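Local coordinates for TCP pilus virulence regulatory protein (Vibrio cholerae, PDB 4MLO) that activates transcription of virulence genes as an AraC-family regulator, probably including those of the toxin-coregulated pilus, and holds a bound palmitoleic acid, at residues Lys31-Asp36 with Gln67-Thr72; Asp169-Ile174 with Arg214-Ser219; Ile220-Ser225 with Ser249-Val254; Ser227-Gly232 with Ser264-Met269; Val254-Ser257 with Val261-Ser264. One frame throughout, in Å; residues are numbered along the deposited sequence.

Contact 1 of 5, residues Lys31-Asp36 with Gln67-Thr72; sequences KMFWID and QRFSLT. With PAM (palmitoleic acid), chain E.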
# COMPACT_ATOMS: atom_id res chain seq x y z
N LYS A 31 0.86 -3.11 -2.77
CA LYS A 31 0.47 -4.06 -1.72
C LYS A 31 -0.66 -4.96 -2.19
O LYS A 31 -1.51 -4.57 -2.99
CB LYS A 31 0.02 -3.34 -0.42
CG LYS A 31 1.19 -2.78 0.34
CD LYS A 31 0.76 -2.06 1.59
CE LYS A 31 1.90 -1.25 2.14
NZ LYS A 31 2.85 -2.13 2.85
N MET A 32 -0.67 -6.18 -1.66
CA MET A 32 -1.76 -7.12 -1.89
C MET A 32 -2.10 -7.71 -0.53
O MET A 32 -1.20 -7.95 0.27
CB MET A 32 -1.36 -8.21 -2.88
CG MET A 32 -0.94 -7.68 -4.24
SD MET A 32 -0.17 -8.94 -5.33
CE MET A 32 -1.58 -9.98 -5.65
N PHE A 33 -3.39 -7.88 -0.25
CA PHE A 33 -3.73 -8.54 1.01
C PHE A 33 -4.99 -9.38 0.86
O PHE A 33 -5.77 -9.21 -0.08
CB PHE A 33 -3.86 -7.54 2.18
CG PHE A 33 -5.08 -6.66 2.15
CD1 PHE A 33 -4.99 -5.37 1.65
CD2 PHE A 33 -6.29 -7.08 2.68
CE1 PHE A 33 -6.09 -4.53 1.65
CE2 PHE A 33 -7.41 -6.24 2.69
CZ PHE A 33 -7.31 -4.96 2.17
N TRP A 34 -5.14 -10.33 1.78
CA TRP A 34 -6.29 -11.22 1.80
C TRP A 34 -6.35 -11.91 3.16
O TRP A 34 -5.35 -12.01 3.87
CB TRP A 34 -6.22 -12.27 0.69
CG TRP A 34 -5.09 -13.23 0.85
CD1 TRP A 34 -5.14 -14.46 1.42
CD2 TRP A 34 -3.73 -13.03 0.44
NE1 TRP A 34 -3.90 -15.04 1.41
CE2 TRP A 34 -3.01 -14.19 0.81
CE3 TRP A 34 -3.04 -11.98 -0.18
CZ2 TRP A 34 -1.65 -14.34 0.56
CZ3 TRP A 34 -1.68 -12.14 -0.43
CH2 TRP A 34 -1.01 -13.30 -0.05
N ILE A 35 -7.55 -12.38 3.50
CA ILE A 35 -7.80 -13.09 4.75
C ILE A 35 -7.64 -14.59 4.51
O ILE A 35 -7.80 -15.08 3.38
CB ILE A 35 -9.20 -12.73 5.30
CG1 ILE A 35 -10.31 -13.25 4.38
CG2 ILE A 35 -9.31 -11.21 5.50
CD1 ILE A 35 -11.72 -12.97 4.89
N ASP A 36 -7.30 -15.34 5.57
CA ASP A 36 -6.99 -16.75 5.40
C ASP A 36 -8.18 -17.67 5.63
O ASP A 36 -8.08 -18.87 5.39
CB ASP A 36 -5.85 -17.16 6.34
CG ASP A 36 -6.29 -17.22 7.79
OD1 ASP A 36 -7.33 -16.61 8.15
OD2 ASP A 36 -5.58 -17.86 8.59
N GLN A 67 -5.28 5.96 0.97
CA GLN A 67 -6.41 5.07 1.21
C GLN A 67 -7.26 5.51 2.40
O GLN A 67 -6.75 6.02 3.41
CB GLN A 67 -5.90 3.66 1.44
CG GLN A 67 -5.17 3.04 0.24
CD GLN A 67 -6.10 2.67 -0.88
OE1 GLN A 67 -7.29 2.49 -0.68
NE2 GLN A 67 -5.55 2.50 -2.09
N ARG A 68 -8.57 5.32 2.26
CA ARG A 68 -9.54 5.48 3.34
C ARG A 68 -10.50 4.30 3.29
O ARG A 68 -11.42 4.29 2.47
CB ARG A 68 -10.33 6.79 3.20
CG ARG A 68 -9.46 8.01 3.22
CD ARG A 68 -10.22 9.28 2.85
NE ARG A 68 -9.29 10.36 2.64
CZ ARG A 68 -8.76 10.72 1.47
NH1 ARG A 68 -9.10 10.13 0.34
NH2 ARG A 68 -7.90 11.71 1.45
N PHE A 69 -10.31 3.32 4.18
CA PHE A 69 -11.14 2.13 4.14
C PHE A 69 -11.13 1.48 5.50
O PHE A 69 -10.27 1.76 6.34
CB PHE A 69 -10.72 1.14 3.05
CG PHE A 69 -9.41 0.42 3.31
CD1 PHE A 69 -8.22 0.97 2.87
CD2 PHE A 69 -9.38 -0.83 3.91
CE1 PHE A 69 -7.03 0.31 3.05
CE2 PHE A 69 -8.19 -1.50 4.11
CZ PHE A 69 -7.00 -0.94 3.67
N SER A 70 -12.15 0.65 5.73
CA SER A 70 -12.21 -0.22 6.88
C SER A 70 -12.32 -1.68 6.44
O SER A 70 -12.83 -2.00 5.36
CB SER A 70 -13.40 0.14 7.76
OG SER A 70 -14.61 -0.07 7.05
N LEU A 71 -11.85 -2.55 7.33
CA LEU A 71 -11.99 -3.99 7.18
C LEU A 71 -12.59 -4.53 8.48
O LEU A 71 -11.99 -4.39 9.55
CB LEU A 71 -10.64 -4.66 6.87
CG LEU A 71 -10.73 -6.16 6.54
CD1 LEU A 71 -11.49 -6.39 5.23
CD2 LEU A 71 -9.35 -6.80 6.47
N THR A 72 -13.77 -5.16 8.38
CA THR A 72 -14.48 -5.68 9.54
C THR A 72 -14.56 -7.20 9.45
O THR A 72 -14.99 -7.74 8.43
CB THR A 72 -15.90 -5.10 9.63
OG1 THR A 72 -15.85 -3.67 9.70
CG2 THR A 72 -16.62 -5.64 10.88
C1 PAM E . 1.33 -2.54 6.46
O1 PAM E . 1.61 -3.74 6.71
O2 PAM E . 1.93 -1.90 5.56
C2 PAM E . 0.27 -1.82 7.25
C3 PAM E . -0.86 -1.29 6.36
C4 PAM E . -1.53 -2.45 5.63
C5 PAM E . -2.71 -2.01 4.78
C6 PAM E . -3.25 -3.16 3.95
C7 PAM E . -3.80 -4.31 4.80
C8 PAM E . -5.07 -3.90 5.52
C9 PAM E . -5.59 -5.00 6.44
C10 PAM E . -5.04 -5.31 7.62
C11 PAM E . -3.80 -4.62 8.15
C12 PAM E . -3.77 -4.53 9.68
C13 PAM E . -2.69 -3.52 10.07
C14 PAM E . -2.80 -2.95 11.47
C15 PAM E . -4.14 -2.27 11.71
C16 PAM E . -4.06 -1.22 12.79
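Phe33 and Phe69 share one first torsion, chi1 71°, which sets each CG between its own backbone N and carbonyl carbon and sends the two rings toward each other from facing strands. The ring planes are nearly parallel but far displaced, with Phe33 CZ 4.1 Å from Phe69 CE2. Leu71 joins from the same strand as Phe69: its CD2 methyl is 4.3 Å from Phe33 CE2. Every touching atom across segments 31-36 and 67-72 is a carbon, and all three side chains are buried. The palmitoleic acid lies against this cluster. Its C7 sits over one face of the Phe33 ring, offset toward the rim, 3.5 Å from Phe33 CD1, whereas its C8 comes in the plane of the Phe69 ring, at the edge, 4.0 Å from Phe69 CZ. At the polar end, Lys31 runs extended until a bend at chi4 (-78°) turns NZ to the carboxylate, where Lys31 NZ donates to PAM O2 at 2.9 Å. Thr85 OG1 is a second partner of that amine. Strands 31-35 and 66-73 belong to different antiparallel sheets; apolar side chains between two such sheets, here with a fatty acid among them, are characteristic of a cupin-like barrel and its ligand pocket.

Contact 2 of 5, residues Asp169-Ile174 with Arg214-Ser219; sequences DAMEKI and RELINS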
# COMPACT_ATOMS: atom_id res chain seq x y z
N ASP A 169 5.02 9.45 -13.59
CA ASP A 169 3.85 10.06 -12.97
C ASP A 169 4.27 11.13 -11.98
O ASP A 169 5.23 10.95 -11.22
CB ASP A 169 3.08 8.95 -12.25
CG ASP A 169 1.82 9.45 -11.60
OD1 ASP A 169 0.79 9.53 -12.28
OD2 ASP A 169 1.89 9.75 -10.40
N ALA A 170 3.52 12.24 -11.95
CA ALA A 170 3.88 13.38 -11.09
C ALA A 170 3.74 13.04 -9.61
O ALA A 170 4.50 13.57 -8.79
CB ALA A 170 3.01 14.59 -11.40
N MET A 171 2.80 12.17 -9.24
CA MET A 171 2.70 11.81 -7.84
C MET A 171 3.92 11.05 -7.38
O MET A 171 4.40 11.23 -6.26
CB MET A 171 1.45 10.99 -7.55
CG MET A 171 1.25 10.69 -6.06
SD MET A 171 0.93 12.17 -5.03
CE MET A 171 0.82 11.39 -3.41
N GLU A 172 4.43 10.16 -8.24
CA GLU A 172 5.65 9.44 -7.91
C GLU A 172 6.82 10.42 -7.78
O GLU A 172 7.67 10.27 -6.90
CB GLU A 172 5.92 8.36 -8.96
CG GLU A 172 7.32 7.79 -8.93
CD GLU A 172 7.64 6.96 -7.72
OE1 GLU A 172 6.70 6.54 -6.99
OE2 GLU A 172 8.84 6.72 -7.49
N LYS A 173 6.86 11.45 -8.63
CA LYS A 173 7.93 12.44 -8.50
C LYS A 173 7.86 13.15 -7.15
O LYS A 173 8.88 13.35 -6.49
CB LYS A 173 7.87 13.45 -9.64
CG LYS A 173 8.32 12.91 -10.98
CD LYS A 173 8.29 14.03 -12.02
CE LYS A 173 8.47 13.51 -13.43
NZ LYS A 173 9.73 12.73 -13.56
N ILE A 174 6.66 13.57 -6.75
CA ILE A 174 6.49 14.25 -5.47
C ILE A 174 6.86 13.32 -4.32
O ILE A 174 7.64 13.68 -3.44
CB ILE A 174 5.04 14.74 -5.31
CG1 ILE A 174 4.69 15.82 -6.37
CG2 ILE A 174 4.77 15.20 -3.88
CD1 ILE A 174 3.20 16.10 -6.41
N ARG A 214 0.02 19.43 4.18
CA ARG A 214 0.43 18.92 5.49
C ARG A 214 -0.01 17.48 5.68
O ARG A 214 0.74 16.67 6.24
CB ARG A 214 -0.14 19.78 6.62
CG ARG A 214 0.22 19.23 7.99
CD ARG A 214 -0.23 20.11 9.16
NE ARG A 214 -1.65 20.45 9.16
CZ ARG A 214 -2.63 19.64 9.55
NH1 ARG A 214 -2.38 18.39 9.94
NH2 ARG A 214 -3.88 20.07 9.51
N GLU A 215 -1.23 17.16 5.26
CA GLU A 215 -1.75 15.79 5.36
C GLU A 215 -0.95 14.83 4.48
O GLU A 215 -0.70 13.69 4.86
CB GLU A 215 -3.24 15.74 4.99
CG GLU A 215 -4.13 16.70 5.80
CD GLU A 215 -5.58 16.79 5.31
OE1 GLU A 215 -5.85 17.15 4.14
OE2 GLU A 215 -6.49 16.53 6.12
N LEU A 216 -0.53 15.29 3.28
CA LEU A 216 0.30 14.43 2.45
C LEU A 216 1.63 14.13 3.13
O LEU A 216 2.06 12.97 3.17
CB LEU A 216 0.57 15.10 1.11
CG LEU A 216 1.55 14.31 0.24
CD1 LEU A 216 0.95 12.97 -0.15
CD2 LEU A 216 1.95 15.10 -0.99
N ILE A 217 2.35 15.17 3.59
CA ILE A 217 3.67 14.93 4.18
C ILE A 217 3.54 14.04 5.40
O ILE A 217 4.29 13.07 5.56
CB ILE A 217 4.36 16.26 4.54
CG1 ILE A 217 4.47 17.16 3.30
CG2 ILE A 217 5.73 15.98 5.21
CD1 ILE A 217 5.29 16.59 2.15
N ASN A 218 2.54 14.29 6.23
CA ASN A 218 2.36 13.47 7.41
C ASN A 218 2.05 12.02 7.05
O ASN A 218 2.53 11.08 7.70
CB ASN A 218 1.23 14.05 8.25
CG ASN A 218 1.67 15.24 9.09
OD1 ASN A 218 2.84 15.51 9.27
ND2 ASN A 218 0.69 15.94 9.64
N SER A 219 1.28 11.80 5.98
CA SER A 219 0.94 10.44 5.57
C SER A 219 2.17 9.68 5.11
O SER A 219 2.35 8.51 5.46
CB SER A 219 -0.16 10.45 4.49
OG SER A 219 0.30 10.76 3.18
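This is a small, buried, wholly apolar helix-to-helix contact in the helical part of the chain, joining the start of helix 170-180 to the early turns of helix 213-230. The evidence is the spacing: the nearest CA atoms, those of Ile174 and Leu216, are 10.1 Å apart, so the backbones stand well off and only side-chain ends bridge the gap. Leu216 supplies both touching points on its helix, one from each branch. Its CD1 methyl meets Met171 CE at 3.6 Å, the two side chains lying alongside each other in opposite senses. Its CD2 methyl lies 4.0 Å from Ile174 CG2. Met171 gets there by starting with CG anti to the backbone N (chi1 -176°) and then bending at chi2 (66°), which carries the terminal methyl across although the CB itself does not aim at the partner helix. Some polar groups serve their own helix: Asp169 is the N-cap of helix 170-180, its OD2 accepting weak bonds from Met171 N and Glu172 N. Others reach outside, as Glu172 OE1 does to Asn64 ND2. Ile191 and Leu195 of helix 188-195 pack on Ile174, and Leu206 of helix 199-207 packs on Leu216. The arrangement is a small apolar core between helices 170-180, 188-195, 199-207 and 213-230, consistent with the all-helical DNA-binding region of an AraC-family regulator.

Contact 3 of 5, residues Ile220-Ser225 with Ser249-Val254; sequences IRISYS and SYFSTV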
# COMPACT_ATOMS: atom_id res chain seq x y z
N ILE A 220 3.05 10.32 4.33
CA ILE A 220 4.28 9.67 3.91
C ILE A 220 5.17 9.37 5.11
O ILE A 220 5.79 8.29 5.18
CB ILE A 220 4.99 10.55 2.87
CG1 ILE A 220 4.11 10.70 1.62
CG2 ILE A 220 6.40 9.98 2.51
CD1 ILE A 220 4.63 11.76 0.69
N ARG A 221 5.21 10.28 6.08
CA ARG A 221 6.00 10.07 7.30
C ARG A 221 5.44 8.92 8.15
O ARG A 221 6.21 8.17 8.74
CB ARG A 221 6.07 11.34 8.13
CG ARG A 221 6.94 12.44 7.47
CD ARG A 221 7.05 13.70 8.34
NE ARG A 221 8.09 14.59 7.78
CZ ARG A 221 8.13 15.89 7.90
NH1 ARG A 221 7.22 16.57 8.56
NH2 ARG A 221 9.15 16.55 7.30
N ILE A 222 4.11 8.74 8.19
CA ILE A 222 3.58 7.59 8.94
C ILE A 222 4.01 6.29 8.28
O ILE A 222 4.35 5.30 8.95
CB ILE A 222 2.05 7.68 9.06
CG1 ILE A 222 1.61 8.80 10.03
CG2 ILE A 222 1.40 6.33 9.52
CD1 ILE A 222 2.13 8.68 11.46
N SER A 223 3.94 6.23 6.96
CA SER A 223 4.32 4.98 6.32
C SER A 223 5.81 4.72 6.48
O SER A 223 6.22 3.57 6.61
CB SER A 223 3.85 5.02 4.88
OG SER A 223 2.42 4.99 4.87
N TYR A 224 6.63 5.77 6.57
CA TYR A 224 8.04 5.60 6.93
C TYR A 224 8.19 5.00 8.33
O TYR A 224 8.97 4.06 8.53
CB TYR A 224 8.74 6.95 6.77
CG TYR A 224 10.25 6.95 6.88
CD1 TYR A 224 10.86 7.06 8.09
CD2 TYR A 224 11.04 6.97 5.73
CE1 TYR A 224 12.26 7.09 8.20
CE2 TYR A 224 12.44 7.00 5.84
CZ TYR A 224 13.02 7.04 7.10
OH TYR A 224 14.41 7.08 7.26
N SER A 225 7.41 5.50 9.30
CA SER A 225 7.50 4.96 10.66
C SER A 225 7.09 3.48 10.69
O SER A 225 7.64 2.70 11.49
CB SER A 225 6.63 5.79 11.62
OG SER A 225 5.23 5.54 11.54
N SER A 249 4.52 13.52 20.61
CA SER A 249 3.09 13.75 20.71
C SER A 249 2.48 13.97 19.34
O SER A 249 1.39 13.48 19.05
CB SER A 249 2.81 14.94 21.63
OG SER A 249 3.16 14.63 22.97
N TYR A 250 3.17 14.68 18.47
CA TYR A 250 2.67 14.91 17.12
C TYR A 250 2.59 13.60 16.35
O TYR A 250 1.56 13.28 15.75
CB TYR A 250 3.60 15.90 16.42
CG TYR A 250 3.05 16.53 15.16
CD1 TYR A 250 2.77 17.89 15.11
CD2 TYR A 250 2.84 15.78 14.03
CE1 TYR A 250 2.27 18.46 13.95
CE2 TYR A 250 2.31 16.36 12.87
CZ TYR A 250 2.03 17.68 12.84
OH TYR A 250 1.52 18.21 11.69
N PHE A 251 3.67 12.83 16.38
CA PHE A 251 3.70 11.50 15.80
C PHE A 251 2.53 10.65 16.28
O PHE A 251 1.80 10.08 15.48
CB PHE A 251 5.01 10.81 16.14
CG PHE A 251 5.02 9.33 15.85
CD1 PHE A 251 4.82 8.85 14.58
CD2 PHE A 251 5.27 8.39 16.88
CE1 PHE A 251 4.88 7.48 14.31
CE2 PHE A 251 5.32 7.08 16.59
CZ PHE A 251 5.13 6.62 15.31
N SER A 252 2.37 10.55 17.60
CA SER A 252 1.31 9.70 18.14
C SER A 252 -0.06 10.13 17.66
O SER A 252 -0.91 9.29 17.33
CB SER A 252 1.33 9.73 19.68
OG SER A 252 2.59 9.30 20.16
N THR A 253 -0.30 11.44 17.63
CA THR A 253 -1.60 11.96 17.22
C THR A 253 -1.92 11.63 15.75
O THR A 253 -3.01 11.14 15.40
CB THR A 253 -1.63 13.48 17.44
OG1 THR A 253 -1.43 13.79 18.83
CG2 THR A 253 -2.98 14.00 17.07
N VAL A 254 -0.95 11.88 14.86
CA VAL A 254 -1.14 11.53 13.46
C VAL A 254 -1.26 10.00 13.26
O VAL A 254 -2.05 9.55 12.43
CB VAL A 254 0.01 12.12 12.61
CG1 VAL A 254 -0.16 11.73 11.16
CG2 VAL A 254 0.04 13.64 12.78
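The ring of Phe251 meets Ser225 at its edge: Ser225 OG lies near the ring plane, 3.4 Å from Phe251 CE1, with Ser225 CB beside it, 3.6 Å from the same carbon. Ile222 CD1 approaches that ring obliquely, 4.1 Å from Phe251 CD1. Phe251 reaches this position because its CG is anti to the backbone N (chi1 167°), which carries the ring across to the other helix. The serine hydroxyl is directed back along its own helix, Ser225 OG donating to Ile222 O at 2.7 Å; the donor stands 19° out of the carbonyl plane. No hydrogen bond is made to the ring; the oxygen lies at its C-H edge. The other apolar point is aliphatic: Ile222 CG1 packs 3.6 Å from Val254 CG1, beside the closest backbone pair, Ile222 and Val254, whose CA atoms are 7.6 Å apart. The short helical segments run almost at right angles, 96° between their N-to-C directions, with axes 10.8 Å apart. This crossing packs helix 248-259 of the AraC-family helix-turn-helix region on helix 213-230. Both touch helix 236-242, through Ile239 on Ser225 and Phe251, while Phe245 of the following loop packs on Ile222 and meets the Phe251 ring.

Contact 4 of 5, residues Ser227-Gly232 with Ser264-Met269; sequences SLMKTG and SEYLFM. With PAM (palmitoleic acid), chain E.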
# COMPACT_ATOMS: atom_id res chain seq x y z
N SER A 227 7.42 1.35 8.22
CA SER A 227 8.58 0.65 7.68
C SER A 227 9.66 0.47 8.73
O SER A 227 10.26 -0.61 8.81
CB SER A 227 9.14 1.40 6.48
OG SER A 227 8.25 1.33 5.40
N LEU A 228 9.94 1.49 9.55
CA LEU A 228 10.95 1.35 10.60
C LEU A 228 10.53 0.31 11.62
O LEU A 228 11.36 -0.50 12.08
CB LEU A 228 11.19 2.67 11.31
CG LEU A 228 11.85 3.80 10.58
CD1 LEU A 228 11.74 5.00 11.45
CD2 LEU A 228 13.32 3.47 10.33
N MET A 229 9.27 0.32 12.02
CA MET A 229 8.83 -0.68 12.98
C MET A 229 8.91 -2.08 12.40
O MET A 229 9.20 -3.04 13.13
CB MET A 229 7.41 -0.35 13.45
CG MET A 229 7.44 0.92 14.31
SD MET A 229 5.85 1.35 15.06
CE MET A 229 5.14 2.42 13.82
N LYS A 230 8.65 -2.23 11.11
CA LYS A 230 8.76 -3.55 10.50
C LYS A 230 10.19 -4.06 10.46
O LYS A 230 10.38 -5.28 10.33
CB LYS A 230 8.16 -3.54 9.09
CG LYS A 230 6.65 -3.49 9.05
CD LYS A 230 6.17 -3.48 7.61
CE LYS A 230 4.68 -3.55 7.56
NZ LYS A 230 4.24 -3.86 6.17
N THR A 231 11.19 -3.19 10.56
CA THR A 231 12.57 -3.65 10.63
C THR A 231 13.01 -3.98 12.05
O THR A 231 14.17 -4.36 12.24
CB THR A 231 13.54 -2.62 10.05
OG1 THR A 231 13.65 -1.50 10.93
CG2 THR A 231 13.13 -2.16 8.65
N GLY A 232 12.13 -3.85 13.04
CA GLY A 232 12.45 -4.15 14.42
C GLY A 232 12.75 -2.97 15.32
O GLY A 232 13.06 -3.17 16.51
N SER A 264 2.19 2.09 20.01
CA SER A 264 2.55 0.94 20.84
C SER A 264 1.69 -0.26 20.48
O SER A 264 2.16 -1.41 20.52
CB SER A 264 2.41 1.32 22.32
OG SER A 264 1.04 1.60 22.61
N GLU A 265 0.41 -0.02 20.13
CA GLU A 265 -0.48 -1.13 19.81
C GLU A 265 -0.11 -1.76 18.47
O GLU A 265 -0.14 -2.98 18.34
CB GLU A 265 -1.95 -0.68 19.82
CG GLU A 265 -2.86 -1.79 19.32
CD GLU A 265 -4.22 -1.80 19.96
OE1 GLU A 265 -4.76 -0.71 20.28
OE2 GLU A 265 -4.75 -2.93 20.15
N TYR A 266 0.27 -0.95 17.48
CA TYR A 266 0.72 -1.52 16.21
C TYR A 266 1.98 -2.35 16.41
O TYR A 266 2.12 -3.45 15.87
CB TYR A 266 0.92 -0.40 15.18
CG TYR A 266 1.47 -0.93 13.88
CD1 TYR A 266 2.79 -0.68 13.48
CD2 TYR A 266 0.68 -1.74 13.08
CE1 TYR A 266 3.26 -1.22 12.30
CE2 TYR A 266 1.15 -2.27 11.90
CZ TYR A 266 2.45 -2.02 11.52
OH TYR A 266 2.93 -2.57 10.36
N LEU A 267 2.93 -1.85 17.22
CA LEU A 267 4.11 -2.63 17.54
C LEU A 267 3.73 -4.00 18.08
O LEU A 267 4.30 -5.02 17.68
CB LEU A 267 4.96 -1.85 18.54
CG LEU A 267 6.48 -1.98 18.54
CD1 LEU A 267 7.07 -2.03 17.14
CD2 LEU A 267 7.02 -0.78 19.30
N PHE A 268 2.76 -4.05 18.98
CA PHE A 268 2.28 -5.32 19.48
C PHE A 268 1.72 -6.19 18.35
O PHE A 268 1.93 -7.41 18.32
CB PHE A 268 1.23 -5.06 20.53
CG PHE A 268 0.94 -6.24 21.31
CD1 PHE A 268 0.04 -7.17 20.82
CD2 PHE A 268 1.62 -6.47 22.49
CE1 PHE A 268 -0.22 -8.32 21.51
CE2 PHE A 268 1.36 -7.63 23.20
CZ PHE A 268 0.43 -8.55 22.70
N MET A 269 0.99 -5.59 17.41
CA MET A 269 0.45 -6.40 16.31
C MET A 269 1.57 -7.02 15.49
O MET A 269 1.39 -8.10 14.90
CB MET A 269 -0.45 -5.54 15.43
CG MET A 269 -1.63 -5.01 16.19
SD MET A 269 -2.64 -3.94 15.15
CE MET A 269 -3.45 -5.20 14.15
C1 PAM E . 1.33 -2.54 6.46
O1 PAM E . 1.61 -3.74 6.71
O2 PAM E . 1.93 -1.90 5.56
C2 PAM E . 0.27 -1.82 7.25
C3 PAM E . -0.86 -1.29 6.36
C4 PAM E . -1.53 -2.45 5.63
C5 PAM E . -2.71 -2.01 4.78
C6 PAM E . -3.25 -3.16 3.95
C7 PAM E . -3.80 -4.31 4.80
C8 PAM E . -5.07 -3.90 5.52
C9 PAM E . -5.59 -5.00 6.44
C10 PAM E . -5.04 -5.31 7.62
C11 PAM E . -3.80 -4.62 8.15
C12 PAM E . -3.77 -4.53 9.68
C13 PAM E . -2.69 -3.52 10.07
C14 PAM E . -2.80 -2.95 11.47
C15 PAM E . -4.14 -2.27 11.71
C16 PAM E . -4.06 -1.22 12.79
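The carboxylate of the palmitoleic acid is gripped from this side by Lys230, whose NZ donates to PAM O1 at 2.7 Å; Lys31 and Tyr12 hold the same head group, and Asn10 OD1 is a further partner of Lys230 NZ. The site lies where the AraC-family helix-turn-helix region faces the cupin-like domain, so the ligand links the two. Lys230 reaches it with a chain extended beyond CG, passing obliquely by Tyr266 with CE 3.4 Å from Tyr266 OH, a packing contact; that hydroxyl is hydrogen-bonded to Tyr12 OH. The helix carrying Lys230 ends directly afterwards in a Schellman motif, with Gly232 at positive phi (101°) and Gly232 N bonded to Met229 O. Between the helices, Met229 makes a Met-aromatic contact at the edge of the Tyr266 ring: its SD is 5.3 Å from the ring centroid and 89° off the ring normal, so it lies essentially in plane. A bend at chi3 (-91°) brings Met229 CE to 3.9 Å from Tyr266 CD1. The ring has Met229 at one part of its edge and PAM C14 at another, by CD2 and CE2. Beyond it, Met269 flanks the fatty acid tail, with Met269 CE 3.6 Å from PAM C14.

Contact 5 of 5, residues Val254-Ser257 with Val261-Ser264; sequences VFKS and VAPS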
# COMPACT_ATOMS: atom_id res chain seq x y z
N VAL A 254 -0.95 11.88 14.86
CA VAL A 254 -1.14 11.53 13.46
C VAL A 254 -1.26 10.00 13.26
O VAL A 254 -2.05 9.55 12.43
CB VAL A 254 0.01 12.12 12.61
CG1 VAL A 254 -0.16 11.73 11.16
CG2 VAL A 254 0.04 13.64 12.78
N PHE A 255 -0.47 9.19 14.00
CA PHE A 255 -0.52 7.74 13.85
C PHE A 255 -1.90 7.23 14.25
O PHE A 255 -2.51 6.42 13.53
CB PHE A 255 0.59 7.11 14.68
CG PHE A 255 0.83 5.66 14.38
CD1 PHE A 255 0.03 4.68 14.93
CD2 PHE A 255 1.81 5.26 13.51
CE1 PHE A 255 0.23 3.36 14.65
CE2 PHE A 255 2.01 3.92 13.21
CZ PHE A 255 1.20 2.97 13.78
N LYS A 256 -2.41 7.73 15.38
CA LYS A 256 -3.75 7.36 15.85
C LYS A 256 -4.83 7.73 14.84
O LYS A 256 -5.76 6.95 14.63
CB LYS A 256 -4.01 8.05 17.20
CG LYS A 256 -3.28 7.43 18.35
CD LYS A 256 -3.31 8.35 19.57
CE LYS A 256 -2.56 7.73 20.72
NZ LYS A 256 -2.72 8.55 21.97
N SER A 257 -4.75 8.91 14.24
CA SER A 257 -5.72 9.33 13.22
C SER A 257 -5.68 8.43 11.99
O SER A 257 -6.71 8.11 11.39
CB SER A 257 -5.43 10.79 12.84
OG SER A 257 -6.22 11.25 11.74
N VAL A 261 -5.15 3.22 15.98
CA VAL A 261 -4.53 2.58 17.14
C VAL A 261 -3.29 3.39 17.49
O VAL A 261 -2.80 4.18 16.69
CB VAL A 261 -4.15 1.09 16.90
CG1 VAL A 261 -5.36 0.30 16.49
CG2 VAL A 261 -3.05 0.96 15.85
N ALA A 262 -2.84 3.24 18.72
CA ALA A 262 -1.62 3.88 19.17
C ALA A 262 -0.41 3.19 18.54
O ALA A 262 -0.46 2.01 18.20
CB ALA A 262 -1.52 3.84 20.69
N PRO A 263 0.71 3.92 18.38
CA PRO A 263 1.94 3.26 17.88
C PRO A 263 2.31 2.03 18.68
O PRO A 263 2.74 1.03 18.09
CB PRO A 263 2.99 4.39 17.99
CG PRO A 263 2.19 5.65 17.83
CD PRO A 263 0.85 5.38 18.50
N SER A 264 2.19 2.09 20.01
CA SER A 264 2.55 0.94 20.84
C SER A 264 1.69 -0.26 20.48
O SER A 264 2.16 -1.41 20.52
CB SER A 264 2.41 1.32 22.32
OG SER A 264 1.04 1.60 22.61
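Aromatic packing dominates where Phe255 meets Pro263, across the tight turn that joins the last two helices of the AraC-family helix-turn-helix region, 248-259 and 263-271. One face of the Phe255 ring receives Pro263 in a CH-pi contact: Pro263 CA is 4.1 Å from the ring centroid and 28° off the normal, hence over the face. The proline ring continues along the phenylalanine side chain, with Pro263 CG 3.7 Å from Phe255 CG. Phe255 takes this place with CG anti to its backbone N (chi1 -167°). Other apolar contacts are looser. Val261 CG2 lies 4.2 Å from Phe255 CE1, and Lys256, its chain extended beyond CG, runs past Ala262 on the exposed side, with Lys256 CE 4.0 Å from Ala262 CB. Val261 also touches the bound palmitoleic acid. Phe255 packs as well against Ile222 and Met229 of helix 213-230. No hydrogen bond crosses between segments 254-257 and 261-264; the polar contacts are of the weak C-H kind. They converge on one carbonyl: Val261 O lies in the plane of the Phe255 ring, at its edge, 3.4 Å from Phe255 CD1, and accepts a CA-H...O contact from Lys256 CA at 3.4 Å, with an angle of 153° at the hydrogen.

Overall arrangement
Contacts 1, 2 and 3 are buried, whereas contacts 4 and 5 are partly exposed, with Lys256 of contact 5 at the surface. Helix 213-230 runs through contacts 2, 3 and 4 in turn, meeting helices 170-180, 248-259 and 263-271. Contacts 3 and 5 share Val254 and helix 248-259, and their centres are about 8 Å apart; contacts 4 and 5 share Ser264, with Met229 and Tyr266 both packing on Phe255. Contact 1 alone is formed between strands, yet it meets contact 4 at the ligand, where Lys31 and Lys230 converge on one carboxylate. Chemistry follows place: contact 2 is purely aliphatic and thioether packing, whereas charged groups bond at the fatty-acid head and Lys256 packs through its carbons.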